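Local coordinates for intracellular protein transport protein USO1 (Saccharomyces cerevisiae S288c, PDB 6LSU) that tethers membranes in protein transport from the endoplasmic reticulum to the Golgi complex, here represented by its globular head, at residues 184-189 with 221-226; 637-640 with 646-649; 430-435 with 702-707; 315-320 with 326-331; 564-569 with 580-585. All blocks are in the same frame, centred on the assembly; numbering follows the deposited sequence.

Interaction 1. Residues 184-189 with 221-226; sequences ALISLP and SPHVQK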
# COMPACT_ATOMS: atom_id res chain seq x y z
N ALA A 184 -24.63 10.13 20.50
CA ALA A 184 -25.74 11.11 20.48
C ALA A 184 -26.36 11.17 19.08
O ALA A 184 -27.61 11.15 19.00
CB ALA A 184 -25.26 12.48 20.94
N LEU A 185 -25.54 11.28 18.02
CA LEU A 185 -26.05 11.54 16.64
C LEU A 185 -26.89 10.35 16.17
O LEU A 185 -27.93 10.60 15.56
CB LEU A 185 -24.90 11.84 15.67
CG LEU A 185 -24.44 13.29 15.65
CD1 LEU A 185 -23.04 13.39 15.08
CD2 LEU A 185 -25.41 14.15 14.87
N ILE A 186 -26.42 9.12 16.43
CA ILE A 186 -27.10 7.82 16.14
C ILE A 186 -28.46 7.78 16.85
O ILE A 186 -29.44 7.31 16.23
CB ILE A 186 -26.23 6.63 16.58
CG1 ILE A 186 -24.93 6.51 15.78
CG2 ILE A 186 -27.02 5.33 16.52
CD1 ILE A 186 -23.94 5.53 16.39
N SER A 187 -28.51 8.19 18.13
CA SER A 187 -29.73 8.23 18.97
C SER A 187 -30.84 8.95 18.20
O SER A 187 -31.91 8.35 18.04
CB SER A 187 -29.51 8.91 20.30
OG SER A 187 -28.32 8.46 20.91
N LEU A 188 -30.60 10.18 17.75
CA LEU A 188 -31.56 10.78 16.79
C LEU A 188 -31.57 9.85 15.57
O LEU A 188 -30.54 9.66 14.95
CB LEU A 188 -31.16 12.22 16.43
CG LEU A 188 -32.11 12.95 15.47
CD1 LEU A 188 -33.58 12.82 15.88
CD2 LEU A 188 -31.74 14.43 15.39
N PRO A 189 -32.71 9.19 15.25
CA PRO A 189 -32.90 8.61 13.91
C PRO A 189 -33.04 9.80 12.96
O PRO A 189 -33.10 10.89 13.49
CB PRO A 189 -34.20 7.81 14.04
CG PRO A 189 -34.95 8.53 15.15
CD PRO A 189 -33.87 8.97 16.12
N SER A 221 -16.86 3.08 12.44
CA SER A 221 -18.26 2.91 12.92
C SER A 221 -19.08 2.14 11.88
O SER A 221 -19.72 2.73 11.00
CB SER A 221 -18.88 4.23 13.27
OG SER A 221 -20.25 4.08 13.61
N PRO A 222 -19.05 0.79 11.95
CA PRO A 222 -19.85 -0.06 11.06
C PRO A 222 -21.32 0.36 11.04
O PRO A 222 -21.95 0.37 9.96
CB PRO A 222 -19.75 -1.43 11.71
CG PRO A 222 -18.39 -1.40 12.38
CD PRO A 222 -18.25 0.01 12.90
N HIS A 223 -21.85 0.73 12.21
CA HIS A 223 -23.27 1.14 12.32
C HIS A 223 -23.52 2.33 11.39
O HIS A 223 -24.50 2.25 10.57
CB HIS A 223 -23.71 1.42 13.76
CG HIS A 223 -25.16 1.78 13.76
ND1 HIS A 223 -26.08 1.07 13.01
CD2 HIS A 223 -25.83 2.82 14.30
CE1 HIS A 223 -27.27 1.63 13.11
NE2 HIS A 223 -27.14 2.70 13.90
N VAL A 224 -22.68 3.38 11.49
CA VAL A 224 -22.80 4.61 10.64
C VAL A 224 -22.41 4.28 9.19
O VAL A 224 -22.89 4.99 8.27
CB VAL A 224 -21.97 5.79 11.18
CG1 VAL A 224 -22.18 7.04 10.34
CG2 VAL A 224 -22.26 6.11 12.63
N GLN A 225 -21.51 3.31 8.96
CA GLN A 225 -21.07 2.95 7.57
C GLN A 225 -22.29 2.45 6.81
O GLN A 225 -22.51 2.93 5.70
CB GLN A 225 -20.00 1.86 7.54
CG GLN A 225 -18.63 2.32 8.05
CD GLN A 225 -17.59 1.25 7.86
OE1 GLN A 225 -17.56 0.21 8.50
NE2 GLN A 225 -16.71 1.44 6.90
N LYS A 226 -23.07 1.55 7.43
CA LYS A 226 -24.29 0.95 6.82
C LYS A 226 -25.36 2.04 6.74
O LYS A 226 -25.98 2.22 5.66
CB LYS A 226 -24.69 -0.33 7.58
CG LYS A 226 -23.70 -1.50 7.45
CD LYS A 226 -24.00 -2.53 6.33
CE LYS A 226 -23.94 -1.95 4.92
NZ LYS A 226 -24.57 -2.82 3.89
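Ile-186 meets His-223 and Val-224 where two successive armadillo repeats lie side by side in the alpha-solenoid of the head: helix 178-187 belongs to ARM 3 and helix 222-229 to ARM 4. The alpha carbons of Ile-186 and Val-224 are 7.7 Å apart, and the two segments bury 124 Å² in all, so the contact is small and rests on the side chains.

The apolar part is carried by the two branches of Ile-186. CG2 comes in the plane of the imidazole, at the rim of the ring and not over a face, with Ile-186 CG2 3.6 Å from His-223 CD2 and nearly as close to NE2. With CG of His-223 anti to the backbone N (chi1 -178°) the ring is placed beside Ile-186; the turn about CB-CG (chi2 44°) sets how the edge is presented. The other branch, CG1, runs beside the backbone N of Ile-186 and reaches Val-224 CG2, the distance from Ile-186 CG1 to Val-224 CG2 being 4.1 Å. Val-224 is buried, and it also touches Val-217 and Val-218 of helix 204-218, which ties this edge to the hydrophobic interior. His-223 is exposed and Ile-186 partly so; the contact thus passes from the interior at Val-224 to the surface at the imidazole.

The polar part lies within residues 221-226. Ser-221 occupies the N-cap position of helix 222-229: Val-224 N donates to Ser-221 OG over 3.3 Å, at an N-H...O angle of 159°.

Interaction 2. Residues 637-640 with 646-649; sequences EFSS and PRKE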
# COMPACT_ATOMS: atom_id res chain seq x y z
N GLU A 637 23.02 -34.32 2.53
CA GLU A 637 21.73 -34.80 3.11
C GLU A 637 20.80 -35.48 2.09
O GLU A 637 19.95 -36.30 2.52
CB GLU A 637 20.96 -33.61 3.67
CG GLU A 637 19.64 -33.99 4.29
CD GLU A 637 19.75 -34.47 5.72
OE1 GLU A 637 18.97 -35.38 6.10
OE2 GLU A 637 20.58 -33.91 6.46
N PHE A 638 20.90 -35.16 0.81
CA PHE A 638 20.01 -35.76 -0.21
C PHE A 638 20.86 -36.53 -1.22
O PHE A 638 20.36 -36.86 -2.31
CB PHE A 638 19.09 -34.65 -0.74
CG PHE A 638 18.31 -33.96 0.37
CD1 PHE A 638 17.25 -34.61 0.99
CD2 PHE A 638 18.67 -32.70 0.83
CE1 PHE A 638 16.55 -34.00 2.03
CE2 PHE A 638 17.96 -32.09 1.86
CZ PHE A 638 16.89 -32.74 2.45
N SER A 639 22.11 -36.84 -0.85
CA SER A 639 22.99 -37.83 -1.55
C SER A 639 22.52 -39.25 -1.22
O SER A 639 22.14 -39.49 -0.06
CB SER A 639 24.41 -37.66 -1.12
OG SER A 639 24.54 -38.01 0.26
N SER A 640 22.60 -40.17 -2.18
CA SER A 640 22.35 -41.62 -1.98
C SER A 640 23.58 -42.45 -2.39
O SER A 640 24.60 -41.86 -2.86
CB SER A 640 21.10 -42.05 -2.70
OG SER A 640 21.37 -42.43 -4.05
N PRO A 646 29.20 -40.86 -4.85
CA PRO A 646 28.53 -41.71 -3.87
C PRO A 646 28.54 -41.08 -2.48
O PRO A 646 29.50 -40.39 -2.21
CB PRO A 646 29.36 -43.00 -3.90
CG PRO A 646 29.78 -43.04 -5.35
CD PRO A 646 30.21 -41.62 -5.61
N ARG A 647 27.49 -41.37 -1.70
CA ARG A 647 27.20 -40.74 -0.39
C ARG A 647 28.43 -40.87 0.51
O ARG A 647 28.95 -39.84 0.92
CB ARG A 647 25.92 -41.34 0.22
CG ARG A 647 25.61 -40.86 1.63
CD ARG A 647 24.37 -41.54 2.20
NE ARG A 647 23.91 -40.92 3.43
CZ ARG A 647 23.25 -39.77 3.50
NH1 ARG A 647 22.95 -39.07 2.41
NH2 ARG A 647 22.88 -39.32 4.69
N LYS A 648 28.90 -42.08 0.77
CA LYS A 648 29.96 -42.33 1.79
C LYS A 648 31.27 -41.68 1.29
O LYS A 648 32.00 -41.08 2.11
CB LYS A 648 30.07 -43.83 2.12
CG LYS A 648 29.34 -44.78 1.17
CD LYS A 648 29.59 -46.26 1.40
CE LYS A 648 29.74 -47.05 0.11
NZ LYS A 648 30.38 -48.37 0.35
N GLU A 649 31.53 -41.70 -0.03
CA GLU A 649 32.73 -41.04 -0.60
C GLU A 649 32.61 -39.51 -0.39
O GLU A 649 33.60 -38.86 -0.01
CB GLU A 649 32.91 -41.40 -2.08
CG GLU A 649 34.35 -41.71 -2.43
CD GLU A 649 34.78 -41.46 -3.86
OE1 GLU A 649 33.92 -41.09 -4.70
OE2 GLU A 649 35.99 -41.63 -4.14
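The guanidinium of Arg-647 presents its edge to Ser-639: the carbonyl oxygen of that residue lies near the guanidinium plane, as does the more distant Glu-637 O, 4.1 Å from Arg-647 NH1. The Phe-638 ring carries Glu-637 CG over one face, offset toward the rim.

One nitrogen does most of the polar work. Arg-647 NH1 lies 2.6 Å from Ser-639 O and 2.9 Å from Ser-639 OG, but the N-H...O angles, 126° and 116°, make both hydrogen bonds weak. Ser-639 OG is held chiefly by Tyr-636 O, so its link to the arginine is the lesser of two. The arginine gets there by an extended chain: CG is anti to the backbone N (chi1 174°) and the run continues straight to NE, passing alongside the serine. A third bond joins the backbones. Arg-647 N, in the first turn of helix 647-658, donates weakly to Ser-640 O at 3.2 Å, on a bent path, just after Pro-646 at the N-cap position.

The contact closes the short connection between helices 622-637 and 647-658 at the surface of the head. Glu-637 OE1 is 5.7 Å from Arg-647 NH2, too far for an ion pair, though the opposite charges would probably attract weakly; OE1 has a long, weak pairing with Arg-715. The arginine side chain also touches Asp-723, near the end of the modelled chain. Three weak bonds on bent geometry imply a joint held by their sum and by a probably favourable electrostatic setting, with no single strong bond dominating.

Interaction 3. Residues 430-435 with 702-707; sequences LLKAYF and STYFIQ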
# COMPACT_ATOMS: atom_id res chain seq x y z
N LEU A 430 2.94 -8.92 -8.91
CA LEU A 430 1.81 -9.07 -9.85
C LEU A 430 1.96 -10.40 -10.58
O LEU A 430 0.96 -11.16 -10.60
CB LEU A 430 1.76 -7.89 -10.84
CG LEU A 430 0.72 -7.99 -11.94
CD1 LEU A 430 -0.65 -8.38 -11.40
CD2 LEU A 430 0.63 -6.69 -12.69
N LEU A 431 3.17 -10.70 -11.06
CA LEU A 431 3.50 -12.00 -11.67
C LEU A 431 3.15 -13.11 -10.70
O LEU A 431 2.68 -14.21 -11.17
CB LEU A 431 5.01 -12.04 -12.02
CG LEU A 431 5.36 -11.45 -13.38
CD1 LEU A 431 6.85 -11.20 -13.47
CD2 LEU A 431 4.91 -12.35 -14.51
N LYS A 432 3.46 -12.95 -9.42
CA LYS A 432 3.19 -14.07 -8.48
C LYS A 432 1.66 -14.19 -8.29
O LYS A 432 1.20 -15.28 -8.05
CB LYS A 432 3.94 -13.85 -7.18
CG LYS A 432 5.45 -13.94 -7.31
CD LYS A 432 6.08 -13.90 -5.95
CE LYS A 432 7.53 -13.52 -5.93
NZ LYS A 432 7.97 -13.47 -4.53
N ALA A 433 0.93 -13.07 -8.39
CA ALA A 433 -0.53 -13.03 -8.22
C ALA A 433 -1.13 -13.76 -9.44
O ALA A 433 -2.05 -14.66 -9.34
CB ALA A 433 -1.00 -11.61 -8.13
N TYR A 434 -0.55 -13.50 -10.59
CA TYR A 434 -0.95 -14.16 -11.84
C TYR A 434 -0.78 -15.68 -11.80
O TYR A 434 -1.64 -16.46 -12.30
CB TYR A 434 -0.13 -13.54 -12.93
CG TYR A 434 -0.20 -14.25 -14.24
CD1 TYR A 434 -1.34 -14.21 -15.00
CD2 TYR A 434 0.94 -14.83 -14.79
CE1 TYR A 434 -1.38 -14.76 -16.26
CE2 TYR A 434 0.93 -15.37 -16.06
CZ TYR A 434 -0.25 -15.35 -16.80
OH TYR A 434 -0.33 -15.90 -18.03
N PHE A 435 0.31 -16.16 -11.24
CA PHE A 435 0.57 -17.61 -11.26
C PHE A 435 -0.04 -18.23 -10.03
O PHE A 435 -0.18 -19.49 -10.03
CB PHE A 435 2.07 -17.93 -11.24
CG PHE A 435 2.78 -17.62 -12.52
CD1 PHE A 435 2.40 -18.21 -13.71
CD2 PHE A 435 3.85 -16.75 -12.54
CE1 PHE A 435 3.03 -17.87 -14.91
CE2 PHE A 435 4.47 -16.40 -13.74
CZ PHE A 435 4.07 -16.97 -14.91
N SER A 702 15.80 -13.89 -0.91
CA SER A 702 14.43 -14.30 -1.25
C SER A 702 13.77 -14.92 -0.03
O SER A 702 14.41 -15.76 0.66
CB SER A 702 14.38 -15.25 -2.37
OG SER A 702 13.15 -15.95 -2.32
N THR A 703 12.51 -14.52 0.19
CA THR A 703 11.67 -14.95 1.32
C THR A 703 11.55 -16.48 1.32
O THR A 703 11.49 -17.12 2.41
CB THR A 703 10.29 -14.28 1.27
OG1 THR A 703 9.63 -14.93 2.36
CG2 THR A 703 9.56 -14.43 -0.04
N TYR A 704 11.48 -17.09 0.16
CA TYR A 704 11.32 -18.56 0.13
C TYR A 704 12.56 -19.19 0.77
O TYR A 704 12.40 -20.21 1.45
CB TYR A 704 11.09 -19.06 -1.30
CG TYR A 704 10.05 -18.23 -2.00
CD1 TYR A 704 8.74 -18.25 -1.55
CD2 TYR A 704 10.39 -17.34 -3.02
CE1 TYR A 704 7.77 -17.44 -2.13
CE2 TYR A 704 9.43 -16.54 -3.61
CZ TYR A 704 8.12 -16.58 -3.14
OH TYR A 704 7.14 -15.81 -3.65
N PHE A 705 13.75 -18.61 0.55
CA PHE A 705 15.00 -19.19 1.10
C PHE A 705 14.96 -19.04 2.63
O PHE A 705 15.20 -20.04 3.37
CB PHE A 705 16.26 -18.54 0.53
CG PHE A 705 17.47 -19.00 1.28
CD1 PHE A 705 18.03 -20.23 1.01
CD2 PHE A 705 18.01 -18.23 2.30
CE1 PHE A 705 19.13 -20.69 1.71
CE2 PHE A 705 19.09 -18.70 3.03
CZ PHE A 705 19.66 -19.93 2.73
N ILE A 706 14.64 -17.82 3.08
CA ILE A 706 14.46 -17.50 4.52
C ILE A 706 13.49 -18.50 5.15
O ILE A 706 13.75 -18.86 6.28
CB ILE A 706 13.95 -16.06 4.73
CG1 ILE A 706 14.92 -15.02 4.16
CG2 ILE A 706 13.70 -15.80 6.20
CD1 ILE A 706 14.33 -13.66 4.02
N GLN A 707 12.38 -18.85 4.50
CA GLN A 707 11.34 -19.70 5.13
C GLN A 707 11.94 -21.09 5.22
O GLN A 707 11.80 -21.79 6.27
CB GLN A 707 10.03 -19.71 4.34
CG GLN A 707 9.02 -18.63 4.70
CD GLN A 707 7.98 -18.49 3.62
OE1 GLN A 707 7.19 -19.41 3.37
NE2 GLN A 707 7.99 -17.36 2.94
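Lys-432 and Tyr-704 bridge two helices whose backbones stay well apart: even their alpha carbons, the nearest pair between the segments, are 12.7 Å from each other. Residues 430-435 form the last turns of helix 421-435, near the end of ARM 7. Residues 702-707 open helix 703-711, with Ser-702 at the N-cap position, where its OG accepts from Tyr-704 N at 3.2 Å. Tyr-704, which carries the contact across, is thus also the residue whose backbone N is capped.

Only long side chains can span such a gap. The lysine chain is extended beyond CG (chi2 -172°, chi4 178°) and carries the ammonium group toward the other helix, while the tyrosine reaches out from the opposite direction. Lys-432 NZ donates to Tyr-704 OH over 2.6 Å, approaching near the plane of the ring at its edge and not over a face. Over one face of that ring sits Thr-703 CG2, 3.9 Å above the plane of Tyr-704.

Outside the two segments, Asp-522 of helix 514-528 completes the polar group. This aspartate forms a salt bridge through OD2 with Lys-432 NZ and a hydrogen bond through OD1 with Ser-702 OG, so one carboxylate serves the lysine and the cap at once. The polar group therefore links three helices distant in sequence. With the carboxylate beside it the lysine is probably charged, and its positive charge would be expected to polarise the phenol oxygen that accepts from it in this partly buried setting.

Interaction 4. Residues 315-320 with 326-331; sequences SLTVEP and TKHQNA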
# COMPACT_ATOMS: atom_id res chain seq x y z
N SER A 315 -8.68 -1.74 -4.34
CA SER A 315 -7.97 -2.76 -3.54
C SER A 315 -8.82 -3.26 -2.38
O SER A 315 -8.89 -4.46 -2.23
CB SER A 315 -6.64 -2.31 -3.02
OG SER A 315 -5.61 -2.56 -3.94
N LEU A 316 -9.44 -2.36 -1.61
CA LEU A 316 -10.38 -2.68 -0.49
C LEU A 316 -11.37 -3.79 -0.83
O LEU A 316 -11.53 -4.70 0.01
CB LEU A 316 -11.17 -1.42 -0.13
CG LEU A 316 -10.30 -0.33 0.48
CD1 LEU A 316 -11.11 0.89 0.86
CD2 LEU A 316 -9.53 -0.91 1.66
N THR A 317 -12.01 -3.72 -2.00
CA THR A 317 -13.11 -4.63 -2.38
C THR A 317 -12.56 -6.03 -2.59
O THR A 317 -13.37 -6.96 -2.51
CB THR A 317 -13.90 -4.16 -3.62
OG1 THR A 317 -13.27 -4.55 -4.84
CG2 THR A 317 -14.15 -2.68 -3.58
N VAL A 318 -11.24 -6.20 -2.79
CA VAL A 318 -10.59 -7.49 -3.17
C VAL A 318 -9.45 -7.79 -2.19
O VAL A 318 -8.38 -8.39 -2.62
CB VAL A 318 -10.08 -7.46 -4.63
CG1 VAL A 318 -11.21 -7.32 -5.61
CG2 VAL A 318 -9.08 -6.37 -4.86
N GLU A 319 -9.63 -7.40 -0.93
CA GLU A 319 -8.68 -7.78 0.16
C GLU A 319 -8.64 -9.31 0.24
O GLU A 319 -9.67 -9.96 0.43
CB GLU A 319 -9.10 -7.08 1.46
CG GLU A 319 -8.34 -7.53 2.72
CD GLU A 319 -8.83 -6.95 4.05
OE1 GLU A 319 -8.29 -7.36 5.09
OE2 GLU A 319 -9.75 -6.09 4.05
N PRO A 320 -7.47 -9.95 0.10
CA PRO A 320 -7.38 -11.41 0.15
C PRO A 320 -7.80 -12.01 1.50
O PRO A 320 -7.54 -11.37 2.52
CB PRO A 320 -5.90 -11.71 -0.12
CG PRO A 320 -5.18 -10.42 0.24
CD PRO A 320 -6.15 -9.30 -0.07
N THR A 326 -13.46 -13.36 -4.39
CA THR A 326 -13.66 -13.93 -5.73
C THR A 326 -14.77 -13.16 -6.42
O THR A 326 -14.55 -12.77 -7.58
CB THR A 326 -13.89 -15.43 -5.66
OG1 THR A 326 -12.74 -15.91 -4.97
CG2 THR A 326 -14.05 -16.06 -7.04
N LYS A 327 -15.90 -12.95 -5.70
CA LYS A 327 -17.10 -12.29 -6.23
C LYS A 327 -16.64 -10.92 -6.72
O LYS A 327 -16.86 -10.61 -7.93
CB LYS A 327 -18.23 -12.29 -5.19
CG LYS A 327 -19.60 -11.83 -5.68
CD LYS A 327 -20.11 -10.54 -5.02
CE LYS A 327 -21.51 -10.14 -5.44
NZ LYS A 327 -21.62 -9.95 -6.91
N HIS A 328 -16.06 -10.13 -5.82
CA HIS A 328 -15.56 -8.77 -6.11
C HIS A 328 -14.59 -8.82 -7.29
O HIS A 328 -14.78 -7.99 -8.21
CB HIS A 328 -14.89 -8.17 -4.88
CG HIS A 328 -15.85 -7.85 -3.78
ND1 HIS A 328 -15.48 -7.87 -2.45
CD2 HIS A 328 -17.18 -7.64 -3.80
CE1 HIS A 328 -16.54 -7.63 -1.70
NE2 HIS A 328 -17.59 -7.48 -2.51
N GLN A 329 -13.60 -9.74 -7.25
CA GLN A 329 -12.58 -9.90 -8.31
C GLN A 329 -13.33 -10.03 -9.65
O GLN A 329 -13.09 -9.20 -10.57
CB GLN A 329 -11.65 -11.07 -8.05
CG GLN A 329 -10.46 -10.76 -7.14
CD GLN A 329 -9.72 -12.03 -6.78
OE1 GLN A 329 -10.34 -13.10 -6.67
NE2 GLN A 329 -8.40 -11.93 -6.73
N ASN A 330 -14.23 -11.03 -9.71
CA ASN A 330 -15.11 -11.37 -10.86
C ASN A 330 -15.91 -10.14 -11.29
O ASN A 330 -15.88 -9.82 -12.47
CB ASN A 330 -16.02 -12.54 -10.52
CG ASN A 330 -15.31 -13.88 -10.41
OD1 ASN A 330 -14.19 -14.04 -10.88
ND2 ASN A 330 -15.99 -14.86 -9.84
N ALA A 331 -16.53 -9.44 -10.35
CA ALA A 331 -17.22 -8.15 -10.59
C ALA A 331 -16.25 -7.17 -11.28
O ALA A 331 -16.61 -6.60 -12.33
CB ALA A 331 -17.80 -7.60 -9.31
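Gln-329, whose CG packs 3.8 Å from Val-318 CG1, has an amide held by three bonds: its NE2 donates to Asn-364 O and Arg-367 O, and its OE1 accepts from Asn-369 ND2. Held at that end, with the chain extended beyond CG (chi2 172°), the glutamine offers its aliphatic part to the valine. Val-318 CG1 stands anti to its own carbonyl carbon (chi1 -64°), beside the backbone N, and this branch also meets His-328 CB at 3.8 Å.

His-328 is turned toward Thr-317, whose carbonyl oxygen it meets. The modelled separation of His-328 ND1 from Thr-317 O, 2.3 Å, is too short to be taken literally at this resolution. A hydrogen bond from ND1 is likely, the oxygen lying near the ring plane at its edge, but its length and its N-H...O angle of 118° remain doubtful. Thr-317 OG1 lies 4.0 Å from His-328 CB, a loose contact, and has its own partner in Val-314 O. Beyond the two segments, His-328 touches Gln-271, Thr-272 and Leu-275 of helix 268-276, so the imidazole lies between the 315-320 segment and helix 268-276.

All four touching residues are buried. Val-318 and His-328 have alpha carbons 5.9 Å apart, which marks a close approach of consecutive elements. The arrangement is that of a tight turn between successive helices of an armadillo solenoid, at the passage from ARM 5 to ARM 6.

Interaction 5. Residues 564-569 with 580-585; sequences SELLTT and ISYLTF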
# COMPACT_ATOMS: atom_id res chain seq x y z
N SER A 564 26.16 -24.00 -11.54
CA SER A 564 27.35 -24.31 -10.69
C SER A 564 28.58 -23.54 -11.19
O SER A 564 29.18 -22.83 -10.39
CB SER A 564 27.61 -25.78 -10.62
OG SER A 564 26.60 -26.45 -9.88
N GLU A 565 28.87 -23.63 -12.48
CA GLU A 565 29.92 -22.84 -13.17
C GLU A 565 29.66 -21.35 -12.92
O GLU A 565 30.61 -20.67 -12.46
CB GLU A 565 29.94 -23.15 -14.67
CG GLU A 565 31.27 -23.71 -15.17
CD GLU A 565 31.13 -24.95 -16.04
OE1 GLU A 565 30.64 -25.98 -15.51
OE2 GLU A 565 31.48 -24.87 -17.25
N LEU A 566 28.44 -20.87 -13.15
CA LEU A 566 28.07 -19.44 -12.92
C LEU A 566 28.34 -19.06 -11.46
O LEU A 566 28.97 -18.02 -11.22
CB LEU A 566 26.61 -19.21 -13.32
CG LEU A 566 26.39 -19.14 -14.83
CD1 LEU A 566 24.92 -19.33 -15.19
CD2 LEU A 566 26.98 -17.86 -15.40
N LEU A 567 27.91 -19.90 -10.52
CA LEU A 567 28.12 -19.70 -9.06
C LEU A 567 29.61 -19.47 -8.80
O LEU A 567 29.97 -18.32 -8.42
CB LEU A 567 27.60 -20.92 -8.29
CG LEU A 567 27.45 -20.74 -6.80
CD1 LEU A 567 27.11 -22.05 -6.12
CD2 LEU A 567 28.72 -20.16 -6.21
N THR A 568 30.44 -20.51 -9.02
CA THR A 568 31.88 -20.52 -8.66
C THR A 568 32.53 -19.29 -9.28
O THR A 568 33.10 -18.53 -8.51
CB THR A 568 32.60 -21.79 -9.13
OG1 THR A 568 32.40 -22.02 -10.53
CG2 THR A 568 32.14 -23.01 -8.37
N THR A 569 32.29 -19.03 -10.58
CA THR A 569 32.70 -17.76 -11.24
C THR A 569 32.24 -16.51 -10.46
O THR A 569 32.77 -15.43 -10.78
CB THR A 569 32.13 -17.64 -12.65
OG1 THR A 569 32.41 -18.77 -13.46
CG2 THR A 569 32.61 -16.41 -13.37
N ILE A 580 25.03 -14.77 -3.47
CA ILE A 580 23.95 -15.17 -2.50
C ILE A 580 22.75 -15.72 -3.30
O ILE A 580 22.12 -16.74 -2.89
CB ILE A 580 23.52 -13.98 -1.62
CG1 ILE A 580 24.65 -13.54 -0.69
CG2 ILE A 580 22.25 -14.33 -0.84
CD1 ILE A 580 24.30 -12.33 0.17
N SER A 581 22.48 -15.11 -4.44
CA SER A 581 21.31 -15.45 -5.27
C SER A 581 21.51 -16.86 -5.79
O SER A 581 20.65 -17.70 -5.46
CB SER A 581 21.07 -14.42 -6.33
OG SER A 581 20.69 -13.20 -5.73
N TYR A 582 22.62 -17.13 -6.50
CA TYR A 582 22.97 -18.53 -6.95
C TYR A 582 22.99 -19.48 -5.77
O TYR A 582 22.33 -20.54 -5.86
CB TYR A 582 24.33 -18.61 -7.63
CG TYR A 582 24.40 -17.95 -8.98
CD1 TYR A 582 23.62 -18.39 -10.04
CD2 TYR A 582 25.25 -16.88 -9.20
CE1 TYR A 582 23.64 -17.74 -11.28
CE2 TYR A 582 25.32 -16.23 -10.42
CZ TYR A 582 24.51 -16.66 -11.47
OH TYR A 582 24.61 -16.03 -12.70
N LEU A 583 23.67 -19.13 -4.68
CA LEU A 583 23.88 -20.10 -3.57
C LEU A 583 22.54 -20.51 -2.96
O LEU A 583 22.22 -21.73 -3.00
CB LEU A 583 24.83 -19.50 -2.52
CG LEU A 583 26.30 -19.67 -2.88
CD1 LEU A 583 27.14 -18.68 -2.12
CD2 LEU A 583 26.72 -21.10 -2.62
N THR A 584 21.76 -19.54 -2.47
CA THR A 584 20.40 -19.72 -1.88
C THR A 584 19.48 -20.44 -2.89
O THR A 584 18.68 -21.35 -2.48
CB THR A 584 19.78 -18.36 -1.53
OG1 THR A 584 19.72 -17.49 -2.67
CG2 THR A 584 20.56 -17.63 -0.46
N PHE A 585 19.58 -20.10 -4.17
CA PHE A 585 18.79 -20.80 -5.20
C PHE A 585 19.17 -22.28 -5.15
O PHE A 585 18.28 -23.09 -4.73
CB PHE A 585 18.97 -20.16 -6.58
CG PHE A 585 18.20 -20.88 -7.64
CD1 PHE A 585 16.91 -21.33 -7.39
CD2 PHE A 585 18.76 -21.13 -8.89
CE1 PHE A 585 16.18 -21.99 -8.37
CE2 PHE A 585 18.03 -21.81 -9.87
CZ PHE A 585 16.75 -22.23 -9.61
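A helical hairpin of ARM 9 brings Leu-566 and Leu-567 against Tyr-582 and Leu-583. The axes of the segments in helices 559-568 and 577-590 run in opposed senses but steeply inclined, with 137° between their N-to-C directions, and approach to 9.4 Å; 229 Å² is buried between the segments.

Tyr-582 is the centre of the packing. Its ring lies against the first helix, with the backbone of Leu-566 and Leu-567 over one face: Leu-567 N is 4.2 Å above the plane of Tyr-582, offset toward the rim. Leu-566 CB lies over the ring too, 4.2 Å from its centroid and 30° off the normal, an off-centre CH-pi contact whose nearest ring atom is Tyr-582 CZ at 3.8 Å.

Leu-567 runs past the root of the tyrosine, with Leu-567 CG 3.9 Å from Tyr-582 CB. Its CG, anti to the backbone N (chi1 -167°), carries CD1 on to Leu-583 CD2, 3.6 Å away, where the two side chains cross at about a right angle. Leu-567 also touches Leu-631, and Leu-583 touches Ile-624 and Leu-627, all on helix 622-637, which extends the apolar layer.

With four buried side chains meeting through carbon and ring contacts, the pair has the character of the hydrophobic interior of an armadillo-type helical repeat.

How the interactions relate
Interactions 4 and 5 are buried, interactions 1 and 3 partly so, and interaction 2 lies at the surface, about 47 Å from the chain's centre to its own. Chemistry follows place only in part: interaction 5 is apolar and CH-pi packing without hydrogen bonds between its segments, interaction 4 mixes carbon packing with polar groups, and interaction 2 relies on weak polar bonds, yet partly exposed interaction 1 is apolar and partly buried interaction 3 polar. Interaction 3 spans over 260 residues, with 2 and 5 nested inside its loop, and touches interaction 5, Phe-705 CD1 lying 3.6 Å from Thr-584 CB. Helix 268-276 touches His-328 of interaction 4 and, beside interaction 1, Lys-226.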